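Local coordinates for interleukin 22 (Danio rerio, PDB 4O6K), which probably acts as a secreted cytokine of the interleukin-10 family, signalling through cell-surface receptors in immune defence, at residues V104-F107 against K108-H112; A122-K125 against A126-E129. All coordinates share one frame; numbering follows the deposited sequence.

Interaction 1. Residues V104-F107 against K108-H112; sequences VKQF and KRNYH
Phe107 and Tyr111, one helical turn apart, send their rings the same way off helix 102-117. The two planes are close to parallel, 19° apart, but slid so far along each other that the rings barely overlap, and the centroids stand 5.7 Å apart. The touching atom is CB of Tyr111, which lies over one face of the Phe107 ring near its rim, 4.2 Å from CZ of Phe107. Both side chains have CG anti to the backbone N (chi1 175° for Phe107), which is what sends the rings out alongside each other. A van der Waals contact is made by Val104 and Lys108, which lie side by side and point the same way, CG1 of Val104 meeting CE of Lys108 at 3.9 Å.

Gln106, Asn110 and Arg109 meet one another by packing. CG of Gln106 rests 3.4 Å from ND2 of Asn110, the two amide planes turned 53° against each other. The guanidinium of Arg109, its chain bent at chi3, folds back so that one face lies over CA of Gln106, with NH2 of Arg109 3.8 Å from CB of Gln106. An alanine in place of Gln106 removes CG, CD and NE2 from beside ND2 of Asn110, and is likely to leave that amide freer to turn.

Backbone hydrogen bonds of the i to i+4 kind join the turns, from N of Lys108 to O of Val104 (3.3 Å) through N of Tyr111 to O of Phe107 (2.8 Å).

In the all-helical bundle, helix 47-62 packs against the apolar side, where Val104 touches Ile54 and the Phe107 ring meets that of Tyr58. Pro35 and Leu33 also adjoin Phe107, and Tyr111 reaches on to helix 119-128.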
loop_
_atom_site.group_PDB
_atom_site.type_symbol
_atom_site.label_atom_id
_atom_site.label_comp_id
_atom_site.label_asym_id
_atom_site.label_seq_id
_atom_site.Cartn_x
_atom_site.Cartn_y
_atom_site.Cartn_z
ATOM N N VAL A 104 -4.410 11.037 -1.257
ATOM C CA VAL A 104 -4.576 10.015 -2.223
ATOM C C VAL A 104 -4.142 10.561 -3.564
ATOM O O VAL A 104 -3.423 9.954 -4.225
ATOM C CB VAL A 104 -6.017 9.508 -2.283
ATOM C CG1 VAL A 104 -6.211 8.493 -3.360
ATOM C CG2 VAL A 104 -6.444 8.958 -0.962
ATOM N N LYS A 105 -4.586 11.745 -3.915
ATOM C CA LYS A 105 -4.164 12.379 -5.155
ATOM C C LYS A 105 -2.651 12.585 -5.190
ATOM O O LYS A 105 -2.039 12.429 -6.196
ATOM C CB LYS A 105 -4.898 13.681 -5.385
ATOM C CG LYS A 105 -6.231 13.525 -6.067
ATOM C CD LYS A 105 -7.125 14.681 -5.786
ATOM C CE LYS A 105 -7.393 14.732 -4.311
ATOM N NZ LYS A 105 -8.734 14.315 -3.882
ATOM N N GLN A 106 -2.077 12.899 -4.055
ATOM C CA GLN A 106 -0.631 13.110 -3.990
ATOM C C GLN A 106 0.162 11.909 -4.422
ATOM O O GLN A 106 1.067 12.006 -5.220
ATOM C CB GLN A 106 -0.184 13.532 -2.610
ATOM C CG GLN A 106 1.289 13.833 -2.517
ATOM C CD GLN A 106 1.736 14.137 -1.102
ATOM O OE1 GLN A 106 1.124 14.886 -0.428
ATOM N NE2 GLN A 106 2.779 13.525 -0.669
ATOM N N PHE A 107 -0.213 10.765 -3.889
ATOM C CA PHE A 107 0.418 9.536 -4.258
ATOM C C PHE A 107 0.323 9.306 -5.762
ATOM O O PHE A 107 1.302 9.064 -6.415
ATOM C CB PHE A 107 -0.126 8.351 -3.504
ATOM C CG PHE A 107 0.445 7.080 -3.979
ATOM C CD1 PHE A 107 1.747 6.808 -3.765
ATOM C CD2 PHE A 107 -0.309 6.189 -4.711
ATOM C CE1 PHE A 107 2.307 5.667 -4.233
ATOM C CE2 PHE A 107 0.229 5.034 -5.189
ATOM C CZ PHE A 107 1.547 4.774 -4.955
ATOM N N LYS A 108 -0.895 9.372 -6.261
ATOM C CA LYS A 108 -1.152 9.199 -7.648
ATOM C C LYS A 108 -0.348 10.145 -8.523
ATOM O O LYS A 108 0.268 9.752 -9.488
ATOM C CB LYS A 108 -2.626 9.392 -7.875
ATOM C CG LYS A 108 -3.497 8.299 -7.309
ATOM C CD LYS A 108 -4.789 8.180 -8.074
ATOM C CE LYS A 108 -5.967 8.647 -7.258
ATOM N NZ LYS A 108 -7.164 7.777 -7.269
ATOM N N ARG A 109 -0.344 11.408 -8.112
ATOM C CA ARG A 109 0.416 12.459 -8.748
ATOM C C ARG A 109 1.890 12.174 -8.771
ATOM O O ARG A 109 2.482 12.219 -9.789
ATOM C CB ARG A 109 0.153 13.806 -8.079
ATOM C CG ARG A 109 0.936 14.970 -8.641
ATOM C CD ARG A 109 0.349 16.291 -8.225
ATOM N NE ARG A 109 0.539 16.551 -6.827
ATOM C CZ ARG A 109 -0.413 16.508 -5.940
ATOM N NH1 ARG A 109 -1.611 16.196 -6.300
ATOM N NH2 ARG A 109 -0.154 16.753 -4.705
ATOM N N ASN A 110 2.476 11.872 -7.644
ATOM C CA ASN A 110 3.894 11.558 -7.501
ATOM C C ASN A 110 4.288 10.261 -8.204
ATOM O O ASN A 110 5.392 10.147 -8.737
ATOM C CB ASN A 110 4.282 11.514 -6.022
ATOM C CG ASN A 110 4.232 12.885 -5.373
ATOM O OD1 ASN A 110 4.192 13.906 -6.061
ATOM N ND2 ASN A 110 4.239 12.918 -4.047
ATOM N N TYR A 111 3.387 9.284 -8.197
ATOM C CA TYR A 111 3.658 7.998 -8.827
ATOM C C TYR A 111 3.678 8.185 -10.336
ATOM O O TYR A 111 4.545 7.652 -11.028
ATOM C CB TYR A 111 2.612 6.954 -8.424
ATOM C CG TYR A 111 2.835 5.585 -9.026
ATOM C CD1 TYR A 111 3.922 4.805 -8.650
ATOM C CD2 TYR A 111 1.953 5.066 -9.966
ATOM C CE1 TYR A 111 4.126 3.551 -9.196
ATOM C CE2 TYR A 111 2.150 3.814 -10.517
ATOM C CZ TYR A 111 3.237 3.061 -10.129
ATOM O OH TYR A 111 3.435 1.815 -10.674
ATOM N N HIS A 112 2.709 8.943 -10.839
ATOM C CA HIS A 112 2.651 9.269 -12.257
ATOM C C HIS A 112 3.870 10.078 -12.687
ATOM O O HIS A 112 4.446 9.831 -13.745
ATOM C CB HIS A 112 1.373 10.042 -12.582
ATOM C CG HIS A 112 1.201 10.327 -14.039
ATOM N ND1 HIS A 112 1.466 11.564 -14.591
ATOM C CD2 HIS A 112 0.808 9.536 -15.064
ATOM C CE1 HIS A 112 1.234 11.522 -15.890
ATOM N NE2 HIS A 112 0.835 10.301 -16.204
#

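Interaction 2. Residues A122-K125 against A126-E129; sequences ARNK and AIGE
Lys125 and Glu129, an i to i+4 pair of opposite charges, cross obliquely at helix 119-128 of the all-helical interleukin bundle. From CB of Lys125 the chain leads off with CG anti to the backbone N, and CG approaches OE2 of Glu129 at 3.8 Å. The chain runs out extended, with CE 4.1 Å from the same OE2, then turns at chi4 (55°). NZ ends 4.5 Å from OE2 of Glu129, beyond salt-bridge range, and its stronger partner is the backbone O of Thr31. A water spans the gap, donating to OE2 of Glu129 at 2.6 Å and accepting only a weak bond from NZ of Lys125. The carboxylate is gripped from the loop as well, OE1 by N of Leu34 and OE2 by N of Leu33, so both side chains tie this part of the chain to residues 31-34.

Regular i to i+4 backbone bonds run up to N of Gly128 on O of Asn124; N of Glu129 bonds O of Ala126 at 2.9 Å and only weakly O of Lys125. That same carbonyl O of Lys125 has CG of Glu129 3.2 Å away.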
loop_
_atom_site.group_PDB
_atom_site.type_symbol
_atom_site.label_atom_id
_atom_site.label_comp_id
_atom_site.label_asym_id
_atom_site.label_seq_id
_atom_site.Cartn_x
_atom_site.Cartn_y
_atom_site.Cartn_z
ATOM N N ALA A 122 9.764 3.239 -11.157
ATOM C CA ALA A 122 8.643 3.757 -10.385
ATOM C C ALA A 122 7.870 2.624 -9.722
ATOM O O ALA A 122 7.467 2.730 -8.562
ATOM C CB ALA A 122 7.721 4.579 -11.273
ATOM N N ARG A 123 7.661 1.543 -10.467
ATOM C CA ARG A 123 6.977 0.369 -9.939
ATOM C C ARG A 123 7.775 -0.250 -8.796
ATOM O O ARG A 123 7.228 -0.531 -7.732
ATOM C CB ARG A 123 6.745 -0.662 -11.047
ATOM C CG ARG A 123 5.574 -0.330 -11.961
ATOM C CD ARG A 123 5.073 -1.555 -12.712
ATOM N NE ARG A 123 4.635 -2.620 -11.813
ATOM C CZ ARG A 123 4.117 -3.774 -12.223
ATOM N NH1 ARG A 123 3.970 -4.013 -13.519
ATOM N NH2 ARG A 123 3.743 -4.687 -11.338
ATOM N N ASN A 124 9.071 -0.447 -9.020
ATOM C CA ASN A 124 9.954 -1.011 -8.004
ATOM C C ASN A 124 9.997 -0.169 -6.734
ATOM O O ASN A 124 10.037 -0.702 -5.625
ATOM C CB ASN A 124 11.371 -1.173 -8.559
ATOM C CG ASN A 124 11.505 -2.372 -9.476
ATOM O OD1 ASN A 124 10.756 -3.342 -9.363
ATOM N ND2 ASN A 124 12.463 -2.310 -10.394
ATOM N N LYS A 125 9.990 1.149 -6.905
ATOM C CA LYS A 125 10.037 2.069 -5.775
ATOM C C LYS A 125 8.773 1.973 -4.924
ATOM O O LYS A 125 8.848 1.855 -3.701
ATOM C CB LYS A 125 10.236 3.505 -6.262
ATOM C CG LYS A 125 10.470 4.505 -5.144
ATOM C CD LYS A 125 10.773 5.889 -5.694
ATOM C CE LYS A 125 11.193 6.835 -4.585
ATOM N NZ LYS A 125 12.339 6.293 -3.805
ATOM N N ALA A 126 7.617 2.027 -5.579
ATOM C CA ALA A 126 6.336 1.915 -4.890
ATOM C C ALA A 126 6.172 0.541 -4.244
ATOM O O ALA A 126 5.635 0.426 -3.142
ATOM C CB ALA A 126 5.192 2.190 -5.852
ATOM N N ILE A 127 6.629 -0.494 -4.943
ATOM C CA ILE A 127 6.608 -1.859 -4.422
ATOM C C ILE A 127 7.366 -1.954 -3.101
ATOM O O ILE A 127 6.901 -2.584 -2.147
ATOM C CB ILE A 127 7.208 -2.855 -5.442
ATOM C CG1 ILE A 127 6.165 -3.221 -6.500
ATOM C CG2 ILE A 127 7.685 -4.121 -4.755
ATOM C CD1 ILE A 127 6.740 -3.934 -7.703
ATOM N N GLY A 128 8.524 -1.305 -3.044
ATOM C CA GLY A 128 9.329 -1.281 -1.838
ATOM C C GLY A 128 8.659 -0.540 -0.697
ATOM O O GLY A 128 9.017 -0.719 0.467
ATOM N N GLU A 129 7.683 0.298 -1.030
ATOM C CA GLU A 129 6.976 1.084 -0.028
ATOM C C GLU A 129 5.698 0.404 0.461
ATOM O O GLU A 129 5.026 0.915 1.354
ATOM C CB GLU A 129 6.641 2.468 -0.591
ATOM C CG GLU A 129 7.861 3.292 -0.973
ATOM C CD GLU A 129 7.502 4.701 -1.401
ATOM O OE1 GLU A 129 6.439 5.198 -0.979
ATOM O OE2 GLU A 129 8.283 5.315 -2.157
HETATM O O HOH W 1 10.659 5.134 -1.018
#

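Interactions 1 and 2 come in series along the chain, on helix 102-117 and on helix 119-128 that follows it, with their centres about 13 Å apart. Tyr111 joins them directly: its OH packs 3.3 Å from CG of Arg123, and its CE1 lies 3.8 Å from CB of Ala126. Both also adjoin helix 47-62 and the loop around Leu33, where Tyr58 and Val62 serve the two in common. The pair therefore belongs to one packed region of the all-helical fold, in which residues 104-112 and 122-129 bring successive helices against a shared neighbour, consistent with the compact bundle of the interleukin-10 family.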